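Local coordinates for protein multicopper oxidase (Arthrobacter sp. FB24, PDB 3GDC) that probably oxidises phenolic or similar substrates at a mononuclear copper and reduces dioxygen to water, as expected of a laccase-type two-domain multicopper oxidase, at residues S3-T14 and V185-F195; D38-F46 and G56-P64. All coordinates share one frame; numbering follows the deposited sequence.

Overall arrangement
From the N terminus, residues 3-14 run as an irregular stretch with two short helical turns before the chain enters its first sheet. Interaction 2 closes first, a short loop: strand 33-49 turns back on strand 52-59, and residues 38-46 pair with 56-64. Much later, from the end of strand 182-185, residues 185-195 return to the N-terminal stretch and close interaction 1, so that interaction 2 nests within its loop. The two contacts touch: Ile11 packs on Phe46 and Ile63, and Asn186 on Pro64. Interaction 1 thus ties the N-terminal stretch to the second cupredoxin-like domain, while interaction 2 builds part of the first.

Interaction 1: residues S3-T14 and V185-F195; sequences SVLAERAGIDPT and VNGLPFHFMDF
Residues 3-14 meet the loop and short helix of 185-195 without strand pairing, the backbones coming closest where Pro13 CA lies 4.9 Å from Asn186 CA. Pro13 is wedged over one face of the His191 imidazole, its CD 3.8 Å from the ring centroid in a CH-pi contact only 7° off the normal. At the edge of the same ring, Thr14 OG1 shares a short hydrogen bond of 2.6 Å with His191 NE2. With CG anti to the backbone N (chi1 171°), His191 swings its ring across to these two residues. A water joins ND1 to Ser3 OG and Val4 O, so both ring nitrogens are engaged and the imidazole's rotation is fixed. Without the imidazole, as with an alanine here, Thr14 OG1 is likely to lose this partner and Pro13 the flat surface it rests on. The loop belongs to the second of the protein's two cupredoxin-like domains and follows strand 182-185; the N-terminal stretch packs against it and also touches Phe46 and Ile63 of the first domain. Leu188 packs against Pro13, its CG 3.6 Å from Pro13 CG, the two side chains crossing at about a right angle, and its CD2 reaches Ala9 CB at 3.5 Å. Gly187 passes close to Ile11, where a beta carbon would collide with Ile11 CG2. Farther along, Asp194 OD2 accepts twice from Ser3, from N at 2.7 Å, nearly in line with the carboxylate C-O bond, and from OG at 2.6 Å on the anti side. Leu5 CD2 touches the edge of the Phe195 ring at CZ, 3.7 Å away.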
loop_
_atom_site.group_PDB
_atom_site.type_symbol
_atom_site.label_atom_id
_atom_site.label_comp_id
_atom_site.label_asym_id
_atom_site.label_seq_id
_atom_site.Cartn_x
_atom_site.Cartn_y
_atom_site.Cartn_z
ATOM N N SER A 3 -25.718 4.243 16.265
ATOM C CA SER A 3 -25.599 2.982 15.519
ATOM C C SER A 3 -26.781 2.069 15.837
ATOM O O SER A 3 -27.413 2.207 16.891
ATOM C CB SER A 3 -24.290 2.268 15.870
ATOM O OG SER A 3 -24.249 1.906 17.245
ATOM N N VAL A 4 -27.078 1.138 14.931
ATOM C CA VAL A 4 -28.186 0.208 15.141
ATOM C C VAL A 4 -27.798 -0.783 16.233
ATOM O O VAL A 4 -26.724 -1.381 16.171
ATOM C CB VAL A 4 -28.571 -0.551 13.839
ATOM C CG1 VAL A 4 -29.801 -1.423 14.063
ATOM C CG2 VAL A 4 -28.852 0.429 12.716
ATOM N N LEU A 5 -28.663 -0.949 17.236
ATOM C CA LEU A 5 -28.376 -1.885 18.315
ATOM C C LEU A 5 -28.284 -3.310 17.796
ATOM O O LEU A 5 -29.045 -3.709 16.918
ATOM C CB LEU A 5 -29.422 -1.804 19.433
ATOM C CG LEU A 5 -29.447 -0.506 20.245
ATOM C CD1 LEU A 5 -30.441 -0.661 21.390
ATOM C CD2 LEU A 5 -28.078 -0.155 20.787
ATOM N N ALA A 6 -27.343 -4.060 18.361
ATOM C CA ALA A 6 -27.046 -5.429 17.946
ATOM C C ALA A 6 -28.284 -6.315 17.816
ATOM O O ALA A 6 -28.449 -6.999 16.806
ATOM C CB ALA A 6 -26.017 -6.062 18.900
ATOM N N GLU A 7 -29.156 -6.289 18.827
ATOM C CA GLU A 7 -30.378 -7.092 18.813
ATOM C C GLU A 7 -31.236 -6.795 17.588
ATOM O O GLU A 7 -31.768 -7.711 16.968
ATOM C CB GLU A 7 -31.195 -6.869 20.092
ATOM C CG GLU A 7 -32.415 -7.780 20.208
ATOM C CD GLU A 7 -32.964 -7.868 21.625
ATOM O OE1 GLU A 7 -32.152 -7.880 22.585
ATOM O OE2 GLU A 7 -34.207 -7.942 21.777
ATOM N N ARG A 8 -31.351 -5.514 17.250
ATOM C CA ARG A 8 -32.137 -5.058 16.106
ATOM C C ARG A 8 -31.411 -5.315 14.786
ATOM O O ARG A 8 -32.026 -5.706 13.790
ATOM C CB ARG A 8 -32.444 -3.567 16.266
ATOM C CG ARG A 8 -33.160 -2.920 15.096
ATOM C CD ARG A 8 -33.599 -1.512 15.472
ATOM N NE ARG A 8 -33.777 -0.672 14.294
ATOM C CZ ARG A 8 -33.875 0.655 14.324
ATOM N NH1 ARG A 8 -33.806 1.314 15.483
ATOM N NH2 ARG A 8 -34.034 1.323 13.195
ATOM N N ALA A 9 -30.098 -5.096 14.786
ATOM C CA ALA A 9 -29.301 -5.232 13.569
ATOM C C ALA A 9 -29.171 -6.681 13.087
ATOM O O ALA A 9 -29.157 -6.942 11.876
ATOM C CB ALA A 9 -27.932 -4.627 13.782
ATOM N N GLY A 10 -29.068 -7.612 14.033
ATOM C CA GLY A 10 -28.840 -9.017 13.711
ATOM C C GLY A 10 -27.368 -9.392 13.730
ATOM O O GLY A 10 -27.018 -10.527 13.406
ATOM N N ILE A 11 -26.511 -8.428 14.087
ATOM C CA ILE A 11 -25.058 -8.629 14.263
ATOM C C ILE A 11 -24.628 -7.947 15.569
ATOM O O ILE A 11 -25.070 -6.823 15.846
ATOM C CB ILE A 11 -24.237 -7.981 13.097
ATOM C CG1 ILE A 11 -24.639 -8.535 11.728
ATOM C CG2 ILE A 11 -22.727 -8.154 13.311
ATOM C CD1 ILE A 11 -24.109 -7.705 10.548
ATOM N N ASP A 12 -23.787 -8.614 16.363
ATOM C CA ASP A 12 -23.188 -8.003 17.565
ATOM C C ASP A 12 -21.678 -7.885 17.387
ATOM O O ASP A 12 -20.938 -8.821 17.694
ATOM C CB ASP A 12 -23.518 -8.804 18.831
ATOM C CG ASP A 12 -23.059 -8.107 20.122
ATOM O OD1 ASP A 12 -22.294 -7.115 20.085
ATOM O OD2 ASP A 12 -23.472 -8.567 21.205
ATOM N N PRO A 13 -21.211 -6.736 16.877
ATOM C CA PRO A 13 -19.774 -6.541 16.636
ATOM C C PRO A 13 -18.901 -6.687 17.887
ATOM O O PRO A 13 -17.755 -7.150 17.787
ATOM C CB PRO A 13 -19.703 -5.110 16.090
ATOM C CG PRO A 13 -21.085 -4.892 15.467
ATOM C CD PRO A 13 -22.000 -5.562 16.454
ATOM N N THR A 14 -19.430 -6.288 19.046
ATOM C CA THR A 14 -18.689 -6.422 20.306
ATOM C C THR A 14 -18.427 -7.888 20.634
ATOM O O THR A 14 -17.318 -8.249 21.026
ATOM C CB THR A 14 -19.412 -5.714 21.485
ATOM O OG1 THR A 14 -19.409 -4.306 21.241
ATOM C CG2 THR A 14 -18.695 -5.958 22.809
ATOM N N VAL A 185 -16.165 -1.882 11.038
ATOM C CA VAL A 185 -15.338 -2.932 11.609
ATOM C C VAL A 185 -16.253 -3.889 12.370
ATOM O O VAL A 185 -17.032 -3.479 13.239
ATOM C CB VAL A 185 -14.162 -2.396 12.471
ATOM C CG1 VAL A 185 -14.596 -1.268 13.418
ATOM C CG2 VAL A 185 -13.516 -3.538 13.265
ATOM N N ASN A 186 -16.184 -5.168 12.012
ATOM C CA ASN A 186 -17.012 -6.196 12.653
ATOM C C ASN A 186 -18.527 -6.134 12.458
ATOM O O ASN A 186 -19.280 -6.708 13.234
ATOM C CB ASN A 186 -16.613 -6.362 14.135
ATOM C CG ASN A 186 -15.270 -7.027 14.284
ATOM O OD1 ASN A 186 -14.693 -7.490 13.295
ATOM N ND2 ASN A 186 -14.758 -7.086 15.513
ATOM N N GLY A 187 -18.969 -5.454 11.402
ATOM C CA GLY A 187 -20.322 -5.640 10.908
ATOM C C GLY A 187 -21.250 -4.445 10.877
ATOM O O GLY A 187 -22.096 -4.365 9.986
ATOM N N LEU A 188 -21.115 -3.534 11.839
ATOM C CA LEU A 188 -22.069 -2.422 11.957
ATOM C C LEU A 188 -21.385 -1.058 11.985
ATOM O O LEU A 188 -20.596 -0.780 12.888
ATOM C CB LEU A 188 -22.919 -2.565 13.213
ATOM C CG LEU A 188 -23.840 -3.766 13.390
ATOM C CD1 LEU A 188 -24.546 -3.604 14.749
ATOM C CD2 LEU A 188 -24.839 -3.851 12.240
ATOM N N PRO A 189 -21.692 -0.207 10.999
ATOM C CA PRO A 189 -21.184 1.161 10.958
ATOM C C PRO A 189 -21.358 1.867 12.306
ATOM O O PRO A 189 -22.445 1.814 12.902
ATOM C CB PRO A 189 -22.071 1.811 9.900
ATOM C CG PRO A 189 -22.352 0.694 8.961
ATOM C CD PRO A 189 -22.552 -0.494 9.833
ATOM N N PHE A 190 -20.274 2.477 12.782
ATOM C CA PHE A 190 -20.244 3.289 14.018
ATOM C C PHE A 190 -20.559 2.570 15.341
ATOM O O PHE A 190 -20.704 3.229 16.382
ATOM C CB PHE A 190 -21.173 4.511 13.911
ATOM C CG PHE A 190 -20.908 5.397 12.726
ATOM C CD1 PHE A 190 -19.738 6.150 12.644
ATOM C CD2 PHE A 190 -21.859 5.529 11.723
ATOM C CE1 PHE A 190 -19.506 6.993 11.551
ATOM C CE2 PHE A 190 -21.638 6.375 10.628
ATOM C CZ PHE A 190 -20.465 7.107 10.543
ATOM N N HIS A 191 -20.638 1.240 15.330
ATOM C CA HIS A 191 -20.939 0.504 16.566
ATOM C C HIS A 191 -19.997 0.856 17.721
ATOM O O HIS A 191 -20.451 1.043 18.870
ATOM C CB HIS A 191 -20.958 -1.012 16.318
ATOM C CG HIS A 191 -21.057 -1.833 17.569
ATOM N ND1 HIS A 191 -22.261 -2.128 18.172
ATOM C CD2 HIS A 191 -20.101 -2.422 18.327
ATOM C CE1 HIS A 191 -22.041 -2.864 19.249
ATOM N NE2 HIS A 191 -20.739 -3.061 19.361
ATOM N N PHE A 192 -18.697 0.946 17.434
ATOM C CA PHE A 192 -17.704 1.178 18.490
ATOM C C PHE A 192 -17.584 2.658 18.897
ATOM O O PHE A 192 -16.803 3.009 19.782
ATOM C CB PHE A 192 -16.348 0.551 18.127
ATOM C CG PHE A 192 -16.406 -0.949 17.979
ATOM C CD1 PHE A 192 -16.534 -1.767 19.111
ATOM C CD2 PHE A 192 -16.377 -1.542 16.719
ATOM C CE1 PHE A 192 -16.604 -3.164 18.994
ATOM C CE2 PHE A 192 -16.440 -2.953 16.584
ATOM C CZ PHE A 192 -16.556 -3.759 17.728
ATOM N N MET A 193 -18.383 3.506 18.261
ATOM C CA MET A 193 -18.587 4.878 18.756
ATOM C C MET A 193 -19.501 4.816 19.971
ATOM O O MET A 193 -19.257 5.487 20.983
ATOM C CB MET A 193 -19.213 5.781 17.694
ATOM C CG MET A 193 -18.361 6.033 16.451
ATOM S SD MET A 193 -16.887 7.011 16.795
ATOM C CE MET A 193 -17.616 8.642 17.064
ATOM N N ASP A 194 -20.546 4.002 19.863
ATOM C CA ASP A 194 -21.558 3.874 20.924
ATOM C C ASP A 194 -21.161 2.888 21.996
ATOM O O ASP A 194 -21.571 3.026 23.161
ATOM C CB ASP A 194 -22.903 3.470 20.325
ATOM C CG ASP A 194 -23.494 4.555 19.465
ATOM O OD1 ASP A 194 -23.217 5.744 19.745
ATOM O OD2 ASP A 194 -24.238 4.228 18.514
ATOM N N PHE A 195 -20.384 1.880 21.596
ATOM C CA PHE A 195 -19.943 0.814 22.476
ATOM C C PHE A 195 -18.438 0.666 22.345
ATOM O O PHE A 195 -17.957 -0.234 21.665
ATOM C CB PHE A 195 -20.683 -0.489 22.140
ATOM C CG PHE A 195 -22.164 -0.376 22.328
ATOM C CD1 PHE A 195 -22.717 -0.505 23.601
ATOM C CD2 PHE A 195 -22.998 -0.070 21.255
ATOM C CE1 PHE A 195 -24.084 -0.361 23.796
ATOM C CE2 PHE A 195 -24.365 0.075 21.440
ATOM C CZ PHE A 195 -24.908 -0.074 22.714
HETATM O O HOH W 1 -24.728 -0.811 17.804
HETATM O O HOH W 2 -25.148 0.957 12.605
HETATM O O HOH W 3 -17.311 -2.923 22.589
#

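Interaction 2: residues D38-F46 and G56-P64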
loop_
_atom_site.group_PDB
_atom_site.type_symbol
_atom_site.label_atom_id
_atom_site.label_comp_id
_atom_site.label_asym_id
_atom_site.label_seq_id
_atom_site.Cartn_x
_atom_site.Cartn_y
_atom_site.Cartn_z
ATOM N N ASP A 38 -19.101 -26.669 11.974
ATOM C CA ASP A 38 -20.197 -26.667 11.009
ATOM C C ASP A 38 -20.460 -25.233 10.581
ATOM O O ASP A 38 -20.704 -24.364 11.426
ATOM C CB ASP A 38 -21.481 -27.228 11.623
ATOM C CG ASP A 38 -21.294 -28.605 12.201
ATOM O OD1 ASP A 38 -20.620 -29.425 11.556
ATOM O OD2 ASP A 38 -21.820 -28.857 13.305
ATOM N N ILE A 39 -20.413 -24.994 9.275
ATOM C CA ILE A 39 -20.624 -23.658 8.723
ATOM C C ILE A 39 -21.729 -23.773 7.681
ATOM O O ILE A 39 -21.681 -24.645 6.798
ATOM C CB ILE A 39 -19.310 -23.086 8.105
ATOM C CG1 ILE A 39 -18.239 -22.885 9.198
ATOM C CG2 ILE A 39 -19.579 -21.782 7.342
ATOM C CD1 ILE A 39 -16.944 -22.177 8.745
ATOM N N VAL A 40 -22.722 -22.893 7.778
ATOM C CA VAL A 40 -23.855 -22.900 6.855
ATOM C C VAL A 40 -23.974 -21.542 6.167
ATOM O O VAL A 40 -23.973 -20.509 6.845
ATOM C CB VAL A 40 -25.187 -23.209 7.592
ATOM C CG1 VAL A 40 -26.355 -23.243 6.604
ATOM C CG2 VAL A 40 -25.109 -24.540 8.365
ATOM N N ALA A 41 -24.064 -21.531 4.833
ATOM C CA ALA A 41 -24.348 -20.284 4.115
ATOM C C ALA A 41 -25.853 -20.017 4.149
ATOM O O ALA A 41 -26.661 -20.877 3.790
ATOM C CB ALA A 41 -23.808 -20.314 2.676
ATOM N N VAL A 42 -26.230 -18.847 4.649
ATOM C CA VAL A 42 -27.644 -18.520 4.826
ATOM C C VAL A 42 -27.913 -17.098 4.354
ATOM O O VAL A 42 -27.137 -16.184 4.646
ATOM C CB VAL A 42 -28.125 -18.665 6.310
ATOM C CG1 VAL A 42 -27.960 -20.076 6.812
ATOM C CG2 VAL A 42 -27.394 -17.708 7.230
ATOM N N ASP A 43 -29.016 -16.923 3.631
ATOM C CA ASP A 43 -29.440 -15.603 3.198
ATOM C C ASP A 43 -30.172 -14.958 4.374
ATOM O O ASP A 43 -31.068 -15.566 4.963
ATOM C CB ASP A 43 -30.359 -15.717 1.978
ATOM C CG ASP A 43 -29.690 -16.409 0.797
ATOM O OD1 ASP A 43 -28.440 -16.478 0.756
ATOM O OD2 ASP A 43 -30.428 -16.896 -0.093
ATOM N N LYS A 44 -29.768 -13.744 4.731
ATOM C CA LYS A 44 -30.265 -13.084 5.938
ATOM C C LYS A 44 -30.236 -11.578 5.745
ATOM O O LYS A 44 -29.261 -11.040 5.228
ATOM C CB LYS A 44 -29.398 -13.466 7.144
ATOM C CG LYS A 44 -29.866 -12.903 8.489
ATOM C CD LYS A 44 -29.219 -13.626 9.659
ATOM C CE LYS A 44 -29.645 -13.012 10.986
ATOM N NZ LYS A 44 -28.788 -13.460 12.127
ATOM N N ASP A 45 -31.303 -10.915 6.178
ATOM C CA ASP A 45 -31.361 -9.453 6.204
ATOM C C ASP A 45 -30.729 -8.915 7.478
ATOM O O ASP A 45 -30.937 -9.470 8.563
ATOM C CB ASP A 45 -32.813 -8.969 6.128
ATOM C CG ASP A 45 -33.440 -9.195 4.768
ATOM O OD1 ASP A 45 -32.725 -9.574 3.814
ATOM O OD2 ASP A 45 -34.663 -8.967 4.647
ATOM N N PHE A 46 -29.978 -7.820 7.332
ATOM C CA PHE A 46 -29.318 -7.144 8.441
ATOM C C PHE A 46 -29.624 -5.653 8.358
ATOM O O PHE A 46 -29.499 -5.055 7.292
ATOM C CB PHE A 46 -27.803 -7.344 8.368
ATOM C CG PHE A 46 -27.369 -8.790 8.420
ATOM C CD1 PHE A 46 -27.196 -9.432 9.644
ATOM C CD2 PHE A 46 -27.113 -9.498 7.249
ATOM C CE1 PHE A 46 -26.776 -10.780 9.707
ATOM C CE2 PHE A 46 -26.704 -10.844 7.292
ATOM C CZ PHE A 46 -26.523 -11.480 8.521
ATOM N N GLY A 56 -28.038 -9.782 3.009
ATOM C CA GLY A 56 -26.741 -10.431 3.100
ATOM C C GLY A 56 -26.745 -11.905 2.735
ATOM O O GLY A 56 -27.780 -12.575 2.763
ATOM N N TRP A 57 -25.567 -12.370 2.334
ATOM C CA TRP A 57 -25.252 -13.779 2.234
ATOM C C TRP A 57 -24.216 -13.994 3.331
ATOM O O TRP A 57 -23.136 -13.388 3.296
ATOM C CB TRP A 57 -24.626 -14.093 0.882
ATOM C CG TRP A 57 -25.546 -13.965 -0.297
ATOM C CD1 TRP A 57 -26.915 -13.952 -0.288
ATOM C CD2 TRP A 57 -25.154 -13.858 -1.669
ATOM N NE1 TRP A 57 -27.399 -13.830 -1.575
ATOM C CE2 TRP A 57 -26.339 -13.772 -2.440
ATOM C CE3 TRP A 57 -23.915 -13.809 -2.322
ATOM C CZ2 TRP A 57 -26.319 -13.643 -3.838
ATOM C CZ3 TRP A 57 -23.894 -13.692 -3.709
ATOM C CH2 TRP A 57 -25.088 -13.600 -4.450
ATOM N N SER A 58 -24.540 -14.827 4.306
ATOM C CA SER A 58 -23.707 -14.928 5.496
ATOM C C SER A 58 -23.409 -16.366 5.877
ATOM O O SER A 58 -24.234 -17.255 5.677
ATOM C CB SER A 58 -24.384 -14.236 6.680
ATOM O OG SER A 58 -25.575 -14.904 7.041
ATOM N N TYR A 59 -22.232 -16.574 6.448
ATOM C CA TYR A 59 -21.903 -17.837 7.087
ATOM C C TYR A 59 -22.412 -17.812 8.528
ATOM O O TYR A 59 -21.992 -16.954 9.323
ATOM C CB TYR A 59 -20.393 -18.047 7.091
ATOM C CG TYR A 59 -19.729 -18.188 5.744
ATOM C CD1 TYR A 59 -20.041 -19.253 4.883
ATOM C CD2 TYR A 59 -18.729 -17.294 5.352
ATOM C CE1 TYR A 59 -19.407 -19.390 3.653
ATOM C CE2 TYR A 59 -18.069 -17.441 4.117
ATOM C CZ TYR A 59 -18.422 -18.490 3.275
ATOM O OH TYR A 59 -17.772 -18.639 2.065
ATOM N N ASN A 60 -23.307 -18.747 8.859
ATOM C CA ASN A 60 -23.888 -18.876 10.206
ATOM C C ASN A 60 -24.639 -17.626 10.682
ATOM O O ASN A 60 -24.702 -17.346 11.890
ATOM C CB ASN A 60 -22.819 -19.288 11.237
ATOM C CG ASN A 60 -22.403 -20.748 11.106
ATOM O OD1 ASN A 60 -22.909 -21.479 10.253
ATOM N ND2 ASN A 60 -21.471 -21.173 11.949
ATOM N N GLY A 61 -25.203 -16.885 9.730
ATOM C CA GLY A 61 -26.104 -15.767 10.041
ATOM C C GLY A 61 -25.449 -14.562 10.683
ATOM O O GLY A 61 -26.112 -13.789 11.382
ATOM N N ARG A 62 -24.148 -14.402 10.459
ATOM C CA ARG A 62 -23.419 -13.231 10.954
ATOM C C ARG A 62 -22.431 -12.752 9.898
ATOM O O ARG A 62 -21.900 -13.555 9.112
ATOM C CB ARG A 62 -22.672 -13.561 12.255
ATOM C CG ARG A 62 -21.752 -14.769 12.144
ATOM C CD ARG A 62 -20.331 -14.386 12.574
ATOM N NE ARG A 62 -20.123 -14.680 13.955
ATOM C CZ ARG A 62 -18.994 -14.521 14.634
ATOM N NH1 ARG A 62 -17.879 -14.023 14.089
ATOM N NH2 ARG A 62 -19.013 -14.854 15.901
ATOM N N ILE A 63 -22.205 -11.438 9.881
ATOM C CA ILE A 63 -21.200 -10.806 9.039
ATOM C C ILE A 63 -20.331 -9.940 9.947
ATOM O O ILE A 63 -20.863 -9.048 10.600
ATOM C CB ILE A 63 -21.851 -9.883 7.959
ATOM C CG1 ILE A 63 -22.792 -10.675 7.050
ATOM C CG2 ILE A 63 -20.770 -9.219 7.139
ATOM C CD1 ILE A 63 -23.569 -9.806 6.066
ATOM N N PRO A 64 -19.005 -10.211 10.029
ATOM C CA PRO A 64 -18.273 -11.306 9.380
ATOM C C PRO A 64 -18.736 -12.662 9.912
ATOM O O PRO A 64 -19.360 -12.725 10.985
ATOM C CB PRO A 64 -16.813 -11.063 9.809
ATOM C CG PRO A 64 -16.940 -10.286 11.122
ATOM C CD PRO A 64 -18.112 -9.382 10.858
#
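Val42 and Ser58 form a hydrogen-bonded antiparallel pair, Val42 N giving to Ser58 O at 2.8 Å and Ser58 N returning to Val42 O. Lys44 with Gly56 repeats the pattern, and beyond the last bridge Asn60 N reaches Val40 O.

Ser58 OG, turned between its backbone N and carbonyl carbon (chi1 65°), also donates to Val42 O, from the face of the carbonyl plane opposite Ser58 N. Asn60 OD1 accepts from Val40 N at 2.9 Å, while its ND2 makes a weak bond to Asp38 O. The extended Lys44 chain carries NZ to a lone pair of Gly61 O, 2.8 Å away. On the face of Ala41 and Tyr59, Asp43 and Trp57 lie side by side, pointing the same way, Asp43 OD1 3.1 Å from Trp57 CD1 and the carboxylate and ring planes 35° apart; Asp43 OD2 bonds to Ala85 N.

In packing, Ile39 CG2 lies against Tyr59 CD1 at 3.6 Å, and Phe46 CE2 meets Ile63 CD1 at 3.5 Å. Lys44 CG covers one face of the Phe46 ring; Ser58 OG lies at its edge. A beta carbon on Gly56 would run into Phe46 CE2.

Trp57 also meets the copper ligands His88 and His141, and Tyr59 touches the ligand Cys133. This is a beta hairpin of the first cupredoxin-like domain, and through Trp57 and Tyr59 it backs the mononuclear, type 1 copper site characteristic of multicopper oxidases.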